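Local coordinates for protein putative transcription regulator (Lactobacillus plantarum, PDB 3K69) that probably binds DNA as a homodimeric winged helix-turn-helix transcriptional regulator, at residues A114-S117 with E118-D122; V13-H16 with S17-L21; L38-P42 with V43-N47. All coordinates share one frame; numbering follows the deposited sequence.

Interaction 1 of 3, residues A114-S117 with E118-D122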
ATOM      1  N   ALA A 114      21.453  13.555  -1.030  1.00 24.20           N
ATOM      2  CA  ALA A 114      20.883  14.649  -1.830  1.00 22.03           C
ATOM      3  C   ALA A 114      19.789  14.169  -2.781  1.00 19.46           C
ATOM      4  O   ALA A 114      18.979  14.951  -3.226  1.00 19.09           O
ATOM      5  CB  ALA A 114      21.987  15.325  -2.639  1.00 22.34           C
ATOM      6  N   ASN A 115      19.820  12.886  -3.122  1.00 15.41           N
ATOM      7  CA  ASN A 115      19.053  12.332  -4.249  1.00 13.97           C
ATOM      8  C   ASN A 115      18.023  11.272  -3.899  1.00 13.13           C
ATOM      9  O   ASN A 115      17.158  10.962  -4.704  1.00 15.27           O
ATOM     10  CB  ASN A 115      20.034  11.737  -5.251  1.00 13.24           C
ATOM     11  CG  ASN A 115      20.813  12.815  -5.999  1.00 15.58           C
ATOM     12  OD1 ASN A 115      20.223  13.679  -6.649  1.00 19.49           O
ATOM     13  ND2 ASN A 115      22.142  12.785  -5.882  1.00 20.41           N
ATOM     14  N   ILE A 116      18.161  10.688  -2.718  1.00 14.97           N
ATOM     15  CA  ILE A 116      17.343   9.564  -2.300  1.00 15.28           C
ATOM     16  C   ILE A 116      15.870   9.920  -2.210  1.00 13.68           C
ATOM     17  O   ILE A 116      15.001   9.144  -2.628  1.00 13.84           O
ATOM     18  CB  ILE A 116      17.913   8.930  -0.977  1.00 15.31           C
ATOM     19  CG1 ILE A 116      17.196   7.635  -0.617  1.00 22.86           C
ATOM     20  CG2 ILE A 116      17.797   9.862   0.205  1.00 16.17           C
ATOM     21  CD1 ILE A 116      17.545   6.491  -1.468  1.00 22.44           C
ATOM     22  N   SER A 117      15.555  11.096  -1.684  1.00 16.47           N
ATOM     23  CA  SER A 117      14.152  11.442  -1.509  1.00 17.70           C
ATOM     24  C   SER A 117      13.462  11.532  -2.860  1.00 16.36           C
ATOM     25  O   SER A 117      12.367  11.003  -3.042  1.00 13.87           O
ATOM     26  CB  SER A 117      13.969  12.727  -0.704  1.00 18.05           C
ATOM     27  OG  SER A 117      12.595  13.014  -0.628  1.00 24.67           O
ATOM     28  N   GLU A 118      14.116  12.146  -3.844  1.00 15.17           N
ATOM     29  CA  GLU A 118      13.453  12.274  -5.143  1.00 15.27           C
ATOM     30  C   GLU A 118      13.312  10.929  -5.871  1.00 13.58           C
ATOM     31  O   GLU A 118      12.300  10.678  -6.483  1.00 14.83           O
ATOM     32  CB  GLU A 118      14.136  13.298  -6.044  1.00 15.58           C
ATOM     33  CG  GLU A 118      13.431  13.455  -7.383  1.00 14.24           C
ATOM     34  CD  GLU A 118      14.165  14.390  -8.337  1.00 17.02           C
ATOM     35  OE1 GLU A 118      15.183  14.980  -7.912  1.00 18.95           O
ATOM     36  OE2 GLU A 118      13.688  14.529  -9.490  1.00 21.39           O
ATOM     37  N   THR A 119      14.345  10.091  -5.817  1.00 12.79           N
ATOM     38  CA  THR A 119      14.304   8.729  -6.367  1.00 13.01           C
ATOM     39  C   THR A 119      13.241   7.807  -5.756  1.00 12.55           C
ATOM     40  O   THR A 119      12.467   7.149  -6.471  1.00 13.24           O
ATOM     41  CB  THR A 119      15.684   8.080  -6.191  1.00 11.96           C
ATOM     42  OG1 THR A 119      16.577   8.740  -7.091  1.00 16.15           O
ATOM     43  CG2 THR A 119      15.658   6.503  -6.484  1.00 14.16           C
ATOM     44  N   LEU A 120      13.170   7.777  -4.434  1.00 11.89           N
ATOM     45  CA  LEU A 120      12.152   6.960  -3.759  1.00 12.20           C
ATOM     46  C   LEU A 120      10.765   7.475  -3.922  1.00 12.89           C
ATOM     47  O   LEU A 120       9.822   6.687  -4.061  1.00 14.08           O
ATOM     48  CB  LEU A 120      12.487   6.743  -2.280  1.00 14.43           C
ATOM     49  CG  LEU A 120      13.671   5.818  -2.041  1.00 16.48           C
ATOM     50  CD1 LEU A 120      13.971   5.832  -0.550  1.00 17.74           C
ATOM     51  CD2 LEU A 120      13.403   4.369  -2.583  1.00 15.98           C
ATOM     52  N   THR A 121      10.619   8.802  -3.918  1.00 13.73           N
ATOM     53  CA  THR A 121       9.335   9.410  -4.185  1.00 13.17           C
ATOM     54  C   THR A 121       8.824   8.992  -5.570  1.00 15.85           C
ATOM     55  O   THR A 121       7.671   8.602  -5.709  1.00 14.72           O
ATOM     56  CB  THR A 121       9.347  10.960  -4.048  1.00 15.83           C
ATOM     57  OG1 THR A 121       9.712  11.304  -2.717  1.00 15.79           O
ATOM     58  CG2 THR A 121       7.947  11.579  -4.375  1.00 16.79           C
ATOM     59  N   ASP A 122       9.677   9.056  -6.587  1.00 15.07           N
ATOM     60  CA  ASP A 122       9.237   8.638  -7.908  1.00 16.00           C
ATOM     61  C   ASP A 122       8.889   7.128  -7.938  1.00 15.05           C
ATOM     62  O   ASP A 122       7.838   6.739  -8.457  1.00 17.99           O
ATOM     63  CB  ASP A 122      10.282   8.943  -8.952  1.00 17.65           C
ATOM     64  CG  ASP A 122      10.453  10.436  -9.232  1.00 21.82           C
ATOM     65  OD1 ASP A 122       9.655  11.282  -8.733  1.00 20.43           O
ATOM     66  OD2 ASP A 122      11.411  10.765  -9.987  1.00 20.60           O
TER
HETATM   67  O   HOH W   1      16.076  14.133  -3.253  1.00 25.35           O
HETATM   68  O   HOH W   2      16.933  15.278  -5.703  1.00 34.93           O

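Interaction 2 of 3, residues V13-H16 with S17-L21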
ATOM      1  N   VAL A  13     -15.652   0.415   4.595  1.00 16.14           N
ATOM      2  CA  VAL A  13     -16.864   1.075   5.092  1.00 18.81           C
ATOM      3  C   VAL A  13     -17.744   1.508   3.921  1.00 20.32           C
ATOM      4  O   VAL A  13     -18.941   1.294   3.963  1.00 20.66           O
ATOM      5  CB  VAL A  13     -16.547   2.260   6.003  1.00 20.42           C
ATOM      6  CG1 VAL A  13     -17.843   3.050   6.359  1.00 18.36           C
ATOM      7  CG2 VAL A  13     -15.855   1.748   7.258  1.00 16.39           C
ATOM      8  N   ALA A  14     -17.136   2.085   2.872  1.00 20.01           N
ATOM      9  CA  ALA A  14     -17.883   2.515   1.695  1.00 19.02           C
ATOM     10  C   ALA A  14     -18.440   1.340   0.893  1.00 17.13           C
ATOM     11  O   ALA A  14     -19.596   1.342   0.564  1.00 17.65           O
ATOM     12  CB  ALA A  14     -17.069   3.396   0.828  1.00 14.89           C
ATOM     13  N   VAL A  15     -17.618   0.348   0.611  1.00 16.49           N
ATOM     14  CA  VAL A  15     -18.066  -0.841  -0.048  1.00 16.74           C
ATOM     15  C   VAL A  15     -19.218  -1.505   0.678  1.00 15.44           C
ATOM     16  O   VAL A  15     -20.265  -1.775   0.082  1.00 17.15           O
ATOM     17  CB  VAL A  15     -16.901  -1.861  -0.243  1.00 18.07           C
ATOM     18  CG1 VAL A  15     -17.418  -3.158  -0.750  1.00 20.05           C
ATOM     19  CG2 VAL A  15     -15.796  -1.313  -1.207  1.00 11.78           C
ATOM     20  N   HIS A  16     -19.018  -1.768   1.957  1.00 15.87           N
ATOM     21  CA  HIS A  16     -20.023  -2.431   2.780  1.00 17.62           C
ATOM     22  C   HIS A  16     -21.342  -1.597   2.844  1.00 17.34           C
ATOM     23  O   HIS A  16     -22.457  -2.144   2.715  1.00 15.18           O
ATOM     24  CB  HIS A  16     -19.432  -2.691   4.162  1.00 19.11           C
ATOM     25  CG  HIS A  16     -20.177  -3.688   4.966  1.00 24.84           C
ATOM     26  ND1 HIS A  16     -19.566  -4.479   5.920  1.00 26.87           N
ATOM     27  CD2 HIS A  16     -21.491  -4.031   4.968  1.00 34.68           C
ATOM     28  CE1 HIS A  16     -20.479  -5.258   6.479  1.00 32.66           C
ATOM     29  NE2 HIS A  16     -21.652  -5.014   5.909  1.00 29.96           N
ATOM     30  N   SER A  17     -21.216  -0.269   2.977  1.00 18.81           N
ATOM     31  CA  SER A  17     -22.389   0.591   3.046  1.00 16.98           C
ATOM     32  C   SER A  17     -23.178   0.595   1.729  1.00 17.10           C
ATOM     33  O   SER A  17     -24.418   0.473   1.727  1.00 14.87           O
ATOM     34  CB  SER A  17     -21.991   2.024   3.463  1.00 18.45           C
ATOM     35  OG  SER A  17     -21.477   2.051   4.790  1.00 19.59           O
ATOM     36  N   ILE A  18     -22.472   0.735   0.607  1.00 16.90           N
ATOM     37  CA  ILE A  18     -23.116   0.624  -0.710  1.00 16.46           C
ATOM     38  C   ILE A  18     -23.817  -0.724  -0.888  1.00 17.79           C
ATOM     39  O   ILE A  18     -24.943  -0.775  -1.371  1.00 17.09           O
ATOM     40  CB  ILE A  18     -22.136   0.891  -1.869  1.00 15.54           C
ATOM     41  CG1 ILE A  18     -21.599   2.332  -1.747  1.00 19.23           C
ATOM     42  CG2 ILE A  18     -22.860   0.680  -3.216  1.00 17.44           C
ATOM     43  CD1 ILE A  18     -20.334   2.640  -2.579  1.00 16.83           C
ATOM     44  N   LEU A  19     -23.164  -1.813  -0.514  1.00 16.81           N
ATOM     45  CA  LEU A  19     -23.811  -3.119  -0.635  1.00 17.67           C
ATOM     46  C   LEU A  19     -25.065  -3.213   0.251  1.00 15.16           C
ATOM     47  O   LEU A  19     -26.090  -3.746  -0.160  1.00 14.59           O
ATOM     48  CB  LEU A  19     -22.845  -4.253  -0.335  1.00 17.35           C
ATOM     49  CG  LEU A  19     -21.688  -4.456  -1.311  1.00 17.34           C
ATOM     50  CD1 LEU A  19     -20.638  -5.288  -0.596  1.00 13.93           C
ATOM     51  CD2 LEU A  19     -22.147  -5.080  -2.585  1.00 18.17           C
ATOM     52  N   TYR A  20     -24.998  -2.647   1.443  1.00 19.11           N
ATOM     53  CA  TYR A  20     -26.117  -2.698   2.359  1.00 16.42           C
ATOM     54  C   TYR A  20     -27.293  -1.913   1.788  1.00 19.91           C
ATOM     55  O   TYR A  20     -28.439  -2.420   1.741  1.00 18.86           O
ATOM     56  CB  TYR A  20     -25.745  -2.165   3.734  1.00 17.69           C
ATOM     57  CG  TYR A  20     -26.844  -2.367   4.750  1.00 17.12           C
ATOM     58  CD1 TYR A  20     -26.905  -3.549   5.500  1.00 21.57           C
ATOM     59  CD2 TYR A  20     -27.847  -1.406   4.942  1.00 19.15           C
ATOM     60  CE1 TYR A  20     -27.919  -3.769   6.446  1.00 20.41           C
ATOM     61  CE2 TYR A  20     -28.887  -1.624   5.893  1.00 17.33           C
ATOM     62  CZ  TYR A  20     -28.897  -2.799   6.648  1.00 13.74           C
ATOM     63  OH  TYR A  20     -29.900  -3.052   7.571  1.00 14.97           O
ATOM     64  N   LEU A  21     -27.000  -0.701   1.313  1.00 17.97           N
ATOM     65  CA  LEU A  21     -28.030   0.138   0.700  1.00 19.01           C
ATOM     66  C   LEU A  21     -28.644  -0.493  -0.584  1.00 19.07           C
ATOM     67  O   LEU A  21     -29.835  -0.351  -0.829  1.00 15.29           O
ATOM     68  CB  LEU A  21     -27.502   1.550   0.462  1.00 17.20           C
ATOM     69  CG  LEU A  21     -27.149   2.328   1.751  1.00 17.55           C
ATOM     70  CD1 LEU A  21     -26.428   3.609   1.476  1.00 17.96           C
ATOM     71  CD2 LEU A  21     -28.352   2.563   2.678  1.00 16.67           C
TER

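Interaction 3 of 3, residues L38-P42 with V43-N47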
ATOM      1  N   LEU A  38     -22.106  -2.733   9.838  1.00 30.15           N
ATOM      2  CA  LEU A  38     -20.664  -2.648   9.657  1.00 32.46           C
ATOM      3  C   LEU A  38     -19.869  -3.041  10.912  1.00 34.60           C
ATOM      4  O   LEU A  38     -18.641  -3.190  10.844  1.00 34.02           O
ATOM      5  CB  LEU A  38     -20.263  -1.257   9.162  1.00 32.91           C
ATOM      6  CG  LEU A  38     -20.363  -1.122   7.637  1.00 32.13           C
ATOM      7  CD1 LEU A  38     -21.775  -1.463   7.101  1.00 36.09           C
ATOM      8  CD2 LEU A  38     -19.965   0.285   7.276  1.00 34.80           C
ATOM      9  N   HIS A  39     -20.580  -3.219  12.024  1.00 35.27           N
ATOM     10  CA  HIS A  39     -19.989  -3.439  13.342  1.00 37.02           C
ATOM     11  C   HIS A  39     -19.030  -2.338  13.743  1.00 36.78           C
ATOM     12  O   HIS A  39     -17.895  -2.593  14.127  1.00 37.86           O
ATOM     13  CB  HIS A  39     -19.372  -4.833  13.448  1.00 39.49           C
ATOM     14  CG  HIS A  39     -20.394  -5.906  13.658  1.00 46.19           C
ATOM     15  ND1 HIS A  39     -20.552  -6.968  12.793  1.00 55.71           N
ATOM     16  CD2 HIS A  39     -21.345  -6.049  14.612  1.00 58.22           C
ATOM     17  CE1 HIS A  39     -21.543  -7.732  13.215  1.00 61.65           C
ATOM     18  NE2 HIS A  39     -22.042  -7.196  14.318  1.00 64.68           N
ATOM     19  N   LEU A  40     -19.534  -1.107  13.644  1.00 37.24           N
ATOM     20  CA  LEU A  40     -18.817   0.106  13.989  1.00 36.20           C
ATOM     21  C   LEU A  40     -19.748   1.065  14.731  1.00 37.55           C
ATOM     22  O   LEU A  40     -20.974   0.967  14.654  1.00 36.83           O
ATOM     23  CB  LEU A  40     -18.265   0.776  12.725  1.00 35.43           C
ATOM     24  CG  LEU A  40     -17.095   0.069  12.022  1.00 39.68           C
ATOM     25  CD1 LEU A  40     -16.693   0.739  10.720  1.00 37.34           C
ATOM     26  CD2 LEU A  40     -15.861  -0.022  12.933  1.00 43.12           C
ATOM     27  N   ASN A  41     -19.130   1.964  15.495  1.00 38.88           N
ATOM     28  CA  ASN A  41     -19.765   3.131  16.073  1.00 38.59           C
ATOM     29  C   ASN A  41     -20.184   4.002  14.904  1.00 36.53           C
ATOM     30  O   ASN A  41     -19.398   4.141  13.952  1.00 33.12           O
ATOM     31  CB  ASN A  41     -18.716   3.887  16.903  1.00 40.83           C
ATOM     32  CG  ASN A  41     -19.320   4.824  17.925  1.00 50.05           C
ATOM     33  OD1 ASN A  41     -20.147   5.698  17.606  1.00 56.51           O
ATOM     34  ND2 ASN A  41     -18.879   4.672  19.177  1.00 57.77           N
ATOM     35  N   PRO A  42     -21.397   4.592  14.964  1.00 36.91           N
ATOM     36  CA  PRO A  42     -21.783   5.530  13.898  1.00 38.42           C
ATOM     37  C   PRO A  42     -20.796   6.671  13.701  1.00 36.67           C
ATOM     38  O   PRO A  42     -20.540   7.040  12.565  1.00 32.13           O
ATOM     39  CB  PRO A  42     -23.153   6.054  14.347  1.00 38.40           C
ATOM     40  CG  PRO A  42     -23.691   4.976  15.254  1.00 39.26           C
ATOM     41  CD  PRO A  42     -22.497   4.386  15.934  1.00 37.42           C
ATOM     42  N   VAL A  43     -20.227   7.190  14.795  1.00 40.48           N
ATOM     43  CA  VAL A  43     -19.240   8.291  14.726  1.00 40.55           C
ATOM     44  C   VAL A  43     -18.123   7.967  13.771  1.00 37.69           C
ATOM     45  O   VAL A  43     -17.588   8.866  13.161  1.00 39.93           O
ATOM     46  CB  VAL A  43     -18.575   8.676  16.111  1.00 42.49           C
ATOM     47  CG1 VAL A  43     -17.597   7.609  16.577  1.00 40.28           C
ATOM     48  CG2 VAL A  43     -17.830  10.003  15.985  1.00 40.80           C
HETATM   49  N   MSE A  44     -17.786   6.692  13.639  1.00 39.30           N
HETATM   50  CA  MSE A  44     -16.699   6.262  12.740  1.00 42.60           C
HETATM   51  C   MSE A  44     -17.039   6.079  11.273  1.00 37.99           C
HETATM   52  O   MSE A  44     -16.123   5.919  10.458  1.00 34.17           O
HETATM   53  CB  MSE A  44     -16.109   4.948  13.235  1.00 43.25           C
HETATM   54  CG  MSE A  44     -15.480   5.075  14.601  1.00 48.75           C
HETATM   55 SE   MSE A  44     -15.262   3.337  15.382  0.75 56.90          SE
HETATM   56  CE  MSE A  44     -14.798   3.934  17.230  1.00 54.90           C
ATOM     57  N   ILE A  45     -18.327   6.023  10.935  1.00 35.30           N
ATOM     58  CA  ILE A  45     -18.740   5.882   9.535  1.00 31.83           C
ATOM     59  C   ILE A  45     -19.403   7.150   8.965  1.00 33.63           C
ATOM     60  O   ILE A  45     -19.665   7.229   7.757  1.00 31.85           O
ATOM     61  CB  ILE A  45     -19.723   4.678   9.310  1.00 32.55           C
ATOM     62  CG1 ILE A  45     -21.058   4.863  10.034  1.00 26.76           C
ATOM     63  CG2 ILE A  45     -19.083   3.363   9.692  1.00 25.25           C
ATOM     64  CD1 ILE A  45     -22.092   3.837   9.633  1.00 28.25           C
ATOM     65  N   ARG A  46     -19.706   8.103   9.841  1.00 33.13           N
ATOM     66  CA  ARG A  46     -20.454   9.315   9.501  1.00 32.84           C
ATOM     67  C   ARG A  46     -19.728  10.099   8.425  1.00 28.13           C
ATOM     68  O   ARG A  46     -20.344  10.594   7.482  1.00 27.00           O
ATOM     69  CB  ARG A  46     -20.667  10.170  10.779  1.00 32.27           C
ATOM     70  CG  ARG A  46     -21.158  11.636  10.588  1.00 37.81           C
ATOM     71  CD  ARG A  46     -21.451  12.368  11.982  1.00 38.74           C
ATOM     72  NE  ARG A  46     -22.267  13.594  11.866  1.00 40.64           N
ATOM     73  CZ  ARG A  46     -23.552  13.629  11.457  1.00 48.41           C
ATOM     74  NH1 ARG A  46     -24.213  12.524  11.087  1.00 53.53           N
ATOM     75  NH2 ARG A  46     -24.197  14.789  11.392  1.00 38.16           N
ATOM     76  N   ASN A  47     -18.419  10.203   8.565  1.00 23.54           N
ATOM     77  CA  ASN A  47     -17.631  10.929   7.602  1.00 27.28           C
ATOM     78  C   ASN A  47     -17.654  10.296   6.222  1.00 24.66           C
ATOM     79  O   ASN A  47     -17.811  10.993   5.232  1.00 24.92           O
ATOM     80  CB  ASN A  47     -16.182  11.108   8.055  1.00 27.95           C
ATOM     81  CG  ASN A  47     -15.378  11.939   7.073  1.00 31.82           C
ATOM     82  OD1 ASN A  47     -15.623  13.133   6.913  1.00 39.65           O
ATOM     83  ND2 ASN A  47     -14.435  11.298   6.377  1.00 33.77           N
TER

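Interaction 1 of 3, residues A114-S117 with E118-D122
S117 and T121 meet through one carbonyl. S117 O takes two hydrogen bonds from T121, one from its backbone N and one from OG1, which lies 2.7 Å from S117 O. The two donors come from opposite faces of the carbonyl plane, with OG1 35° out of it. T121 chi1 (-60°) makes this possible, since it keeps OG1 beside its own backbone N.

One turn earlier the helix is opened. A114 O and E118 N lie 5.6 Å apart, too far for a direct bond. Water 1 bridges them: it donates to A114 O and accepts from E118 N, 2.9 Å from that nitrogen. Water 2 donates to A114 O and also to E118 OE1, at 2.8 Å from OE1. The extended E118 chain brings its carboxylate back beside this water. Regular bonds follow, from T119 N to N115 O and from L120 N to I116 O; both are nearly straight at hydrogen (171°).

The polar ends of N115 and T119 turn to other partners. N115 OD1 accepts from H150 NE2 of the second subunit, and N115 ND2 donates to P111 O. T119 OG1 is hydrogen-bonded to D146 OD2 of the second subunit. On the apolar side I116 and L120 lie side by side, with I116 CG1 3.7 Å from L120 CD1.

The chemistry implies a helix start whose missing backbone bond is made good by water, while a threonine hydroxyl reinforces the next turn and neighbouring polar groups serve the dimer interface.

Interaction 2 of 3, residues V13-H16 with S17-L21
S17 reaches back one turn to V13. Its OG lies 2.8 Å from V13 O, and S17 N donates to the same oxygen at 2.9 Å from V13 O. N and OG straddle the carbonyl plane, each about 30° out of it. S17 chi1 (-65°) sets OG beside its own N, where it can reach the carbonyl one turn back.

V15 and L19 lie side by side and point the same way, V15 CG1 being 3.9 Å from L19 CD1. V15 CG1 takes the position opposite its N (chi1 172°), which aims it along the helix at the leucine. I18 folds back over the preceding turn, with I18 CG1 3.2 Å from A14 O. L19 does likewise, with L19 CG 3.3 Å from V15 O.

H16 and Y20 both send their rings off the helix, CG being trans to N in each. H16 ND1 bonds T98 of the second subunit, and Y20 OH bonds E33. I48 and L52 of helix 46-54 cover A14. M140 and L143 of helix 140-148 pack against L19.

Helix 9-22 thus sits as the first helix of a winged helix-turn-helix domain, with helices 31-38 and 46-54 on one side and the dimer contact on another.

Interaction 3 of 3, residues L38-P42 with V43-N47
L40 and I45 pack closely where the chain turns between two helices. L40 CD1 is 3.7 Å from I45 CG2, and L38 CD2 is 4.0 Å from I45 CG2. I45 chi1 (65°) squeezes CG1 between its backbone N and carbonyl carbon. I45 CG1 then lies 3.4 Å from P42 O, while CG2 faces the two leucines. I45 N bonds P42 O at 2.9 Å. V13 of helix 9-22 and A35 of helix 31-38 also press on I45, so this side is closed.

The chain leaves helix 31-38 at H39 through a Schellman motif with positive phi. It then runs to helix 46-54. This is the turn of the helix-turn-helix, and helix 46-54 is the probable recognition helix, as in related regulators.

The exposed residues N41, V43, M44 and R46 are held more loosely. N41 OD1 accepts from V43 N at 3.2 Å from OD1, forming an Asx turn. M44 N bonds N41 O from well above the carbonyl plane. M44, modelled as selenomethionine, lays its SE 3.8 Å from N41 CB. It crosses L40 at about a right angle, with L40 CD2 4.2 Å from M44 SE. The bond from R46 N to P42 O is weak, and the R46 side chain runs outward.

How the interactions relate
Interaction 2 comes first along the chain, on helix 9-22. Interaction 3 follows, in the turn that joins helix 31-38 to helix 46-54. Interaction 1 comes last, near the start of helix 111-136. Each is local, so they run in series. None nests in or crosses another, and none closes a long loop. Interactions 2 and 3 touch: V13 CG1 is 3.6 Å from I45 CG2, which ties the first helix to the helix-turn-helix. Within one chain, interaction 1 stays about 26 Å from interaction 2 at nearest atoms. The dimer brings them together, because I116 of the second subunit packs on V15 and L19.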